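Local coordinates for uncharacterized protein (Bacteroides ovatus, PDB 4DQA) that is of unknown function but, as a two-domain protein with a concanavalin A-like lectin/glucanase domain, probably binds carbohydrate, at residues V95-L100 and F131-P136; L204-G209 and V226-D231; H280-E285 and T344-D349. One frame throughout, in Å; residues are numbered along the deposited sequence. Where two conformers were deposited one is given.

Interaction 1: V95-L100 and F131-P136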
loop_
_atom_site.group_PDB
_atom_site.type_symbol
_atom_site.label_atom_id
_atom_site.label_comp_id
_atom_site.label_asym_id
_atom_site.label_seq_id
_atom_site.Cartn_x
_atom_site.Cartn_y
_atom_site.Cartn_z
ATOM N N VAL A 95 -6.874 -9.933 -28.709
ATOM C CA VAL A 95 -6.116 -10.427 -27.577
ATOM C C VAL A 95 -7.070 -10.599 -26.408
ATOM O O VAL A 95 -7.825 -9.685 -26.071
ATOM C CB VAL A 95 -5.008 -9.445 -27.162
ATOM C CG1 VAL A 95 -4.215 -9.992 -25.979
ATOM C CG2 VAL A 95 -4.068 -9.138 -28.332
ATOM N N GLU A 96 -7.047 -11.776 -25.801
ATOM C CA GLU A 96 -7.872 -12.044 -24.635
ATOM C C GLU A 96 -6.986 -12.201 -23.421
ATOM O O GLU A 96 -6.081 -13.036 -23.392
ATOM C CB GLU A 96 -8.680 -13.320 -24.829
ATOM C CG GLU A 96 -9.582 -13.656 -23.633
ATOM C CD GLU A 96 -10.025 -15.113 -23.620
ATOM O OE1 GLU A 96 -9.200 -15.997 -23.282
ATOM O OE2 GLU A 96 -11.198 -15.370 -23.955
ATOM N N LEU A 97 -7.274 -11.394 -22.408
ATOM C CA LEU A 97 -6.520 -11.424 -21.170
ATOM C C LEU A 97 -7.406 -11.999 -20.068
ATOM O O LEU A 97 -8.503 -11.504 -19.825
ATOM C CB LEU A 97 -6.067 -10.009 -20.827
ATOM C CG LEU A 97 -4.992 -9.816 -19.757
ATOM C CD1 LEU A 97 -3.722 -10.611 -20.047
ATOM C CD2 LEU A 97 -4.694 -8.339 -19.677
ATOM N N SER A 98 -6.927 -13.050 -19.414
ATOM C CA SER A 98 -7.690 -13.684 -18.348
ATOM C C SER A 98 -6.949 -13.589 -17.017
ATOM O O SER A 98 -5.853 -13.037 -16.946
ATOM C CB SER A 98 -7.954 -15.145 -18.687
ATOM O OG SER A 98 -6.737 -15.832 -18.854
ATOM N N GLY A 99 -7.572 -14.119 -15.969
ATOM C CA GLY A 99 -6.994 -14.119 -14.634
ATOM C C GLY A 99 -6.806 -12.737 -14.038
ATOM O O GLY A 99 -5.941 -12.536 -13.182
ATOM N N LEU A 100 -7.607 -11.777 -14.483
ATOM C CA LEU A 100 -7.461 -10.404 -14.010
ATOM C C LEU A 100 -7.932 -10.249 -12.570
ATOM O O LEU A 100 -7.371 -9.458 -11.815
ATOM C CB LEU A 100 -8.234 -9.436 -14.904
ATOM C CG LEU A 100 -7.724 -9.362 -16.352
ATOM C CD1 LEU A 100 -8.557 -8.373 -17.144
ATOM C CD2 LEU A 100 -6.252 -8.986 -16.411
ATOM N N PHE A 131 0.491 -2.275 -23.593
ATOM C CA PHE A 131 -0.850 -2.197 -23.055
ATOM C C PHE A 131 -0.751 -2.209 -21.539
ATOM O O PHE A 131 -0.213 -3.133 -20.961
ATOM C CB PHE A 131 -1.668 -3.375 -23.563
ATOM C CG PHE A 131 -1.779 -3.397 -25.068
ATOM C CD1 PHE A 131 -2.795 -2.692 -25.718
ATOM C CD2 PHE A 131 -0.837 -4.050 -25.823
ATOM C CE1 PHE A 131 -2.879 -2.697 -27.111
ATOM C CE2 PHE A 131 -0.918 -4.055 -27.219
ATOM C CZ PHE A 131 -1.931 -3.367 -27.853
ATOM N N PHE A 132 -1.259 -1.157 -20.918
ATOM C CA PHE A 132 -1.116 -0.966 -19.484
ATOM C C PHE A 132 -2.452 -1.220 -18.798
ATOM O O PHE A 132 -3.530 -0.880 -19.312
ATOM C CB PHE A 132 -0.631 0.444 -19.200
ATOM C CG PHE A 132 0.723 0.736 -19.759
ATOM C CD1 PHE A 132 1.853 0.281 -19.121
ATOM C CD2 PHE A 132 0.873 1.475 -20.916
ATOM C CE1 PHE A 132 3.103 0.556 -19.616
ATOM C CE2 PHE A 132 2.121 1.751 -21.421
ATOM C CZ PHE A 132 3.246 1.288 -20.772
ATOM N N PHE A 133 -2.375 -1.844 -17.627
ATOM C CA PHE A 133 -3.570 -2.211 -16.873
ATOM C C PHE A 133 -3.378 -1.755 -15.441
ATOM O O PHE A 133 -2.399 -2.112 -14.785
ATOM C CB PHE A 133 -3.781 -3.721 -16.923
ATOM C CG PHE A 133 -3.870 -4.263 -18.304
ATOM C CD1 PHE A 133 -2.710 -4.554 -19.023
ATOM C CD2 PHE A 133 -5.096 -4.461 -18.919
ATOM C CE1 PHE A 133 -2.784 -5.041 -20.315
ATOM C CE2 PHE A 133 -5.163 -4.947 -20.215
ATOM C CZ PHE A 133 -4.008 -5.229 -20.908
ATOM N N SER A 134 -4.289 -0.919 -14.963
ATOM C CA SER A 134 -4.208 -0.454 -13.597
ATOM C C SER A 134 -5.227 -1.224 -12.767
ATOM O O SER A 134 -6.342 -1.516 -13.220
ATOM C CB SER A 134 -4.471 1.043 -13.535
ATOM O OG SER A 134 -5.661 1.381 -14.230
ATOM N N LYS A 135 -4.826 -1.607 -11.564
ATOM C CA LYS A 135 -5.764 -2.259 -10.675
ATOM C C LYS A 135 -5.693 -1.576 -9.326
ATOM O O LYS A 135 -4.756 -1.786 -8.566
ATOM C CB LYS A 135 -5.494 -3.735 -10.543
ATOM C CG LYS A 135 -6.696 -4.449 -9.948
ATOM C CD LYS A 135 -6.520 -5.952 -9.923
ATOM C CE LYS A 135 -7.749 -6.628 -9.335
ATOM N NZ LYS A 135 -7.611 -8.109 -9.298
ATOM N N PRO A 136 -6.696 -0.736 -9.041
ATOM C CA PRO A 136 -6.666 0.163 -7.887
ATOM C C PRO A 136 -6.814 -0.528 -6.544
ATOM O O PRO A 136 -7.656 -1.403 -6.374
ATOM C CB PRO A 136 -7.884 1.068 -8.116
ATOM C CG PRO A 136 -8.784 0.294 -8.957
ATOM C CD PRO A 136 -7.919 -0.564 -9.839
#
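L97 was modelled in two conformers. In the one given, it lays one methyl, CD2, over a face of the F133 ring. The two side chains come from opposite directions. CD2 sits 3.7 Å from the ring centroid of F133, 24° off the normal. This is a CH-pi contact. The methyl is displaced toward the rim, so its shortest approach, 3.4 Å, is from L97 CD2 to F133 CZ. L97 has CG anti to the backbone N (chi1 -166°), and the chi2 turn presents CD2 to the ring. L100 joins the contact through its carbonyl oxygen, while its side chain packs on M27 and M24.

The polar part lies further along. K135 is fully extended and reaches across to the turn after strand 93-97. Its NZ donates to L100 O at 2.9 Å, in the carbonyl plane and on a lone pair. K135 NZ also bonds to the carbonyl of L103, so two backbone oxygens grip the ammonium.

The contact packs two sheets of the N-terminal domain, which by sequence family is probably E-set-like, face to face. Strand 93-97 lies between 74-76 and 27-35 in one sheet, and 128-135 runs beside 15-19 and 107-117 in the other. M27 and L111 also pack on F133, and the F18 ring meets it at about 30°.

Interaction 2: L204-G209 and V226-D231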
loop_
_atom_site.group_PDB
_atom_site.type_symbol
_atom_site.label_atom_id
_atom_site.label_comp_id
_atom_site.label_asym_id
_atom_site.label_seq_id
_atom_site.Cartn_x
_atom_site.Cartn_y
_atom_site.Cartn_z
ATOM N N LEU A 204 -1.734 15.421 18.348
ATOM C CA LEU A 204 -0.893 14.235 18.381
ATOM C C LEU A 204 0.348 14.450 19.207
ATOM O O LEU A 204 0.989 15.493 19.148
ATOM C CB LEU A 204 -0.405 13.886 16.988
ATOM C CG LEU A 204 -1.274 13.066 16.092
ATOM C CD1 LEU A 204 -0.630 13.076 14.717
ATOM C CD2 LEU A 204 -1.384 11.632 16.619
ATOM N N GLU A 205 0.714 13.439 19.964
ATOM C CA GLU A 205 1.792 13.535 20.926
ATOM C C GLU A 205 2.422 12.191 21.138
ATOM O O GLU A 205 1.738 11.168 21.148
ATOM C CB GLU A 205 1.245 14.044 22.269
ATOM C CG GLU A 205 2.258 14.163 23.381
ATOM C CD GLU A 205 1.665 14.786 24.642
ATOM O OE1 GLU A 205 0.672 14.232 25.195
ATOM O OE2 GLU A 205 2.190 15.832 25.091
ATOM N N VAL A 206 3.744 12.187 21.300
ATOM C CA VAL A 206 4.435 11.031 21.823
ATOM C C VAL A 206 4.838 11.261 23.274
ATOM O O VAL A 206 5.300 12.334 23.647
ATOM C CB VAL A 206 5.620 10.624 20.939
ATOM C CG1 VAL A 206 6.614 11.719 20.818
ATOM C CG2 VAL A 206 6.292 9.402 21.512
ATOM N N ALA A 207 4.605 10.258 24.110
ATOM C CA ALA A 207 4.859 10.372 25.537
ATOM C C ALA A 207 5.522 9.125 26.086
ATOM O O ALA A 207 5.585 8.104 25.416
ATOM C CB ALA A 207 3.530 10.651 26.278
ATOM N N GLY A 208 6.058 9.226 27.291
ATOM C CA GLY A 208 6.730 8.104 27.923
ATOM C C GLY A 208 7.887 8.592 28.750
ATOM O O GLY A 208 7.719 9.393 29.675
ATOM N N GLY A 209 9.073 8.102 28.429
ATOM C CA GLY A 209 10.280 8.606 29.070
ATOM C C GLY A 209 10.634 10.023 28.643
ATOM O O GLY A 209 11.370 10.737 29.346
ATOM N N VAL A 226 -0.955 8.416 10.273
ATOM C CA VAL A 226 -0.110 8.950 11.331
ATOM C C VAL A 226 1.050 8.005 11.573
ATOM O O VAL A 226 0.909 6.792 11.488
ATOM C CB VAL A 226 -0.871 9.218 12.635
ATOM C CG1 VAL A 226 -2.043 10.206 12.395
ATOM C CG2 VAL A 226 -1.370 7.947 13.280
ATOM N N ALA A 227 2.228 8.566 11.842
ATOM C CA ALA A 227 3.416 7.754 12.117
ATOM C C ALA A 227 4.348 8.434 13.106
ATOM O O ALA A 227 4.464 9.670 13.151
ATOM C CB ALA A 227 4.178 7.423 10.829
ATOM N N LEU A 228 5.007 7.615 13.915
ATOM C CA LEU A 228 6.077 8.060 14.797
ATOM C C LEU A 228 7.298 7.223 14.426
ATOM O O LEU A 228 7.193 5.995 14.376
ATOM C CB LEU A 228 5.690 7.762 16.233
ATOM C CG LEU A 228 6.818 7.825 17.267
ATOM C CD1 LEU A 228 7.331 9.247 17.455
ATOM C CD2 LEU A 228 6.345 7.249 18.582
ATOM N N THR A 229 8.430 7.875 14.193
ATOM C CA THR A 229 9.677 7.168 13.904
ATOM C C THR A 229 10.748 7.616 14.878
ATOM O O THR A 229 10.731 8.749 15.361
ATOM C CB THR A 229 10.189 7.395 12.462
ATOM O OG1 THR A 229 10.569 8.763 12.271
ATOM C CG2 THR A 229 9.136 6.991 11.430
ATOM N N TYR A 230 11.677 6.722 15.169
ATOM C CA TYR A 230 12.907 7.115 15.859
ATOM C C TYR A 230 14.055 6.372 15.214
ATOM O O TYR A 230 14.008 5.158 15.075
ATOM C CB TYR A 230 12.843 6.736 17.328
ATOM C CG TYR A 230 14.106 6.989 18.122
ATOM C CD1 TYR A 230 14.728 8.232 18.119
ATOM C CD2 TYR A 230 14.632 5.997 18.925
ATOM C CE1 TYR A 230 15.859 8.473 18.893
ATOM C CE2 TYR A 230 15.764 6.232 19.701
ATOM C CZ TYR A 230 16.359 7.464 19.681
ATOM O OH TYR A 230 17.476 7.676 20.451
ATOM N N ASP A 231 15.053 7.139 14.805
ATOM C CA ASP A 231 16.292 6.617 14.237
ATOM C C ASP A 231 17.335 6.718 15.340
ATOM O O ASP A 231 17.840 7.803 15.613
ATOM C CB ASP A 231 16.687 7.470 13.034
ATOM C CG ASP A 231 17.859 6.898 12.256
ATOM O OD1 ASP A 231 18.903 6.571 12.867
ATOM O OD2 ASP A 231 17.725 6.787 11.018
#
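Two layers of the concanavalin A-like domain meet here through aliphatic side chains. Strand 203-208 belongs to a small three-stranded sheet, and strand 223-231 to the large antiparallel sheet. The touching parts, 204-206 and 226-228, run in nearly the same direction, 20° apart. V206 lies across from L228, and L204 across from V226.

The tighter pair is V206 with L228. V206 CG2 meets L228 CD2 at 3.6 Å, and the two side chains cross at about a right angle. V206 CG2 is anti to the backbone N, which carries it toward the leucine. L228 offers both branches: CD2 faces V206 CG2, while its CD1 stands 4.1 Å from V206 CB. The second pair is looser. L204 CD1 comes to 4.0 Å from V226 CG1, at an oblique angle. All four residues are buried, and the join between them is wholly apolar.

Neighbouring strands close in around these pairs. In the small sheet 203-208 lies between 187-190 and 212-213, and Y212 touches both V206 and L228. In the large sheet 223-231 lies between 163-171 and 236-241. I169 packs on V226, and V241 on L204.

Interaction 3: H280-E285 and T344-D349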
loop_
_atom_site.group_PDB
_atom_site.type_symbol
_atom_site.label_atom_id
_atom_site.label_comp_id
_atom_site.label_asym_id
_atom_site.label_seq_id
_atom_site.Cartn_x
_atom_site.Cartn_y
_atom_site.Cartn_z
ATOM N N HIS A 280 -11.758 6.561 20.466
ATOM C CA HIS A 280 -13.084 6.416 19.893
ATOM C C HIS A 280 -13.030 6.756 18.429
ATOM O O HIS A 280 -12.903 7.930 18.052
ATOM C CB HIS A 280 -14.068 7.332 20.599
ATOM C CG HIS A 280 -14.309 6.926 22.014
ATOM N ND1 HIS A 280 -13.550 7.383 23.063
ATOM C CD2 HIS A 280 -15.187 6.037 22.535
ATOM C CE1 HIS A 280 -13.982 6.828 24.185
ATOM N NE2 HIS A 280 -14.955 5.993 23.890
ATOM N N GLY A 281 -13.088 5.727 17.580
ATOM C CA GLY A 281 -12.944 5.911 16.139
ATOM C C GLY A 281 -12.588 4.613 15.472
ATOM O O GLY A 281 -12.848 3.543 16.014
ATOM N N LYS A 282 -12.033 4.713 14.280
ATOM C CA LYS A 282 -11.626 3.552 13.515
ATOM C C LYS A 282 -10.137 3.581 13.233
ATOM O O LYS A 282 -9.530 4.657 13.129
ATOM C CB LYS A 282 -12.386 3.486 12.198
ATOM C CG LYS A 282 -13.886 3.335 12.348
ATOM C CD LYS A 282 -14.533 3.366 10.963
ATOM C CE LYS A 282 -16.027 3.284 10.986
ATOM N NZ LYS A 282 -16.600 4.557 11.524
HETATM N N MSE A 283 -9.547 2.400 13.079
HETATM C CA MSE A 283 -8.164 2.280 12.667
HETATM C C MSE A 283 -8.062 1.271 11.539
HETATM O O MSE A 283 -8.869 0.357 11.416
HETATM C CB MSE A 283 -7.232 1.817 13.791
HETATM C CG MSE A 283 -7.291 2.713 15.012
HETATM SE SE MSE A 283 -5.747 2.348 16.145
HETATM C CE MSE A 283 -6.470 2.952 17.840
ATOM N N SER A 284 -7.012 1.440 10.766
ATOM C CA SER A 284 -6.693 0.553 9.651
ATOM C C SER A 284 -5.193 0.549 9.476
ATOM O O SER A 284 -4.513 1.532 9.755
ATOM C CB SER A 284 -7.387 1.072 8.406
ATOM O OG SER A 284 -6.980 0.401 7.212
ATOM N N GLU A 285 -4.641 -0.556 8.986
ATOM C CA GLU A 285 -3.220 -0.594 8.608
ATOM C C GLU A 285 -2.311 -0.164 9.755
ATOM O O GLU A 285 -1.408 0.678 9.602
ATOM C CB GLU A 285 -2.950 0.242 7.360
ATOM C CG GLU A 285 -3.652 -0.245 6.138
ATOM C CD GLU A 285 -3.175 -1.623 5.718
ATOM O OE1 GLU A 285 -1.951 -1.788 5.517
ATOM O OE2 GLU A 285 -4.008 -2.560 5.637
ATOM N N THR A 344 -14.682 -5.114 16.084
ATOM C CA THR A 344 -15.703 -5.229 15.064
ATOM C C THR A 344 -15.237 -4.524 13.802
ATOM O O THR A 344 -14.782 -3.362 13.859
ATOM C CB THR A 344 -16.998 -4.626 15.545
ATOM O OG1 THR A 344 -17.395 -5.305 16.742
ATOM C CG2 THR A 344 -18.086 -4.761 14.498
ATOM N N ILE A 345 -15.328 -5.214 12.677
ATOM C CA ILE A 345 -14.914 -4.684 11.377
ATOM C C ILE A 345 -16.098 -3.997 10.710
ATOM O O ILE A 345 -17.133 -4.609 10.424
ATOM C CB ILE A 345 -14.321 -5.761 10.486
ATOM C CG1 ILE A 345 -13.134 -6.435 11.173
ATOM C CG2 ILE A 345 -13.870 -5.135 9.149
ATOM C CD1 ILE A 345 -12.057 -5.511 11.657
ATOM N N LYS A 346 -15.972 -2.685 10.521
ATOM C CA LYS A 346 -17.009 -1.858 9.949
ATOM C C LYS A 346 -16.776 -1.659 8.458
ATOM O O LYS A 346 -15.625 -1.656 8.004
ATOM C CB LYS A 346 -17.047 -0.491 10.672
ATOM C CG LYS A 346 -17.556 -0.583 12.127
ATOM C CD LYS A 346 -17.843 0.803 12.732
ATOM C CE LYS A 346 -18.849 0.758 13.889
ATOM N NZ LYS A 346 -19.010 2.151 14.428
ATOM N N THR A 347 -17.869 -1.534 7.723
ATOM C CA THR A 347 -17.862 -1.264 6.292
ATOM C C THR A 347 -18.031 0.222 6.101
ATOM O O THR A 347 -19.001 0.836 6.553
ATOM C CB THR A 347 -18.972 -2.040 5.586
ATOM O OG1 THR A 347 -18.702 -3.435 5.713
ATOM C CG2 THR A 347 -19.017 -1.715 4.107
ATOM N N LEU A 348 -17.066 0.819 5.427
ATOM C CA LEU A 348 -17.056 2.262 5.276
ATOM C C LEU A 348 -18.002 2.744 4.195
ATOM O O LEU A 348 -18.268 2.032 3.235
ATOM C CB LEU A 348 -15.635 2.713 4.929
ATOM C CG LEU A 348 -14.529 2.218 5.868
ATOM C CD1 LEU A 348 -13.148 2.689 5.404
ATOM C CD2 LEU A 348 -14.758 2.658 7.301
ATOM N N ASP A 349 -18.430 3.998 4.328
ATOM C CA ASP A 349 -19.326 4.624 3.355
ATOM C C ASP A 349 -18.628 4.829 2.014
ATOM O O ASP A 349 -19.251 4.828 0.953
ATOM C CB ASP A 349 -19.788 5.986 3.866
ATOM C CG ASP A 349 -20.821 5.898 4.989
ATOM O OD1 ASP A 349 -21.292 4.792 5.344
ATOM O OD2 ASP A 349 -21.185 6.971 5.515
HETATM O O HOH W 1 -16.493 4.388 14.429
#
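The K282 side chain runs out straight as far as CE, and chi4 (71°) bends NZ aside. This leaves CE against K346. K346 has CG anti to its carbonyl carbon (chi1 -69°) and is extended beyond it. The two side chains cross at about a right angle. They touch along their methylenes: K282 CE lies 3.5 Å from K346 CD, and the same CE is 3.9 Å from K346 CB.

L348 meets K282 lower down. Its CD2 packs 3.7 Å from K282 CD, and the leucine and lysine side chains run alongside each other, pointing opposite ways. K346 packs on CE of K282, and L348 CD2 on both CD and CE. W223 of strand 223-231 touches both K282 and L348.

The contact lies at the surface of the lectin-like domain. Strands 282-289 and 345-347 both pair with strand 141-146, so the lysines reach toward each other across that intervening strand.

The two ammonium groups are close, with K282 NZ and K346 NZ 4.5 Å apart. A water accepts from K282 NZ at 2.9 Å and, weakly, from K346 NZ at 3.4 Å. K346 NZ also has a weak bond to N144 OD1. Like charges at this distance probably cost some energy. The shared water likely eases it, while the carbon chains supply the packing.

The three contacts follow one another along the chain, and none nests in or crosses another. Interaction 1 comes first. It closes a loop with 30 residues between its segments and joins the two sheets of the N-terminal domain. The chain then enters the lectin-like domain. Interaction 2 closes the shortest loop, 16 residues, and fastens the small sheet to the large one. Interaction 3 closes the longest, 58 residues, and brings strand 345-347 back to the large sheet, one strand away from 282-289. Interactions 2 and 3 share the large sheet, with nearest atoms about 7 Å apart. Interaction 1 stands apart, its centre about 42 Å from that of interaction 2.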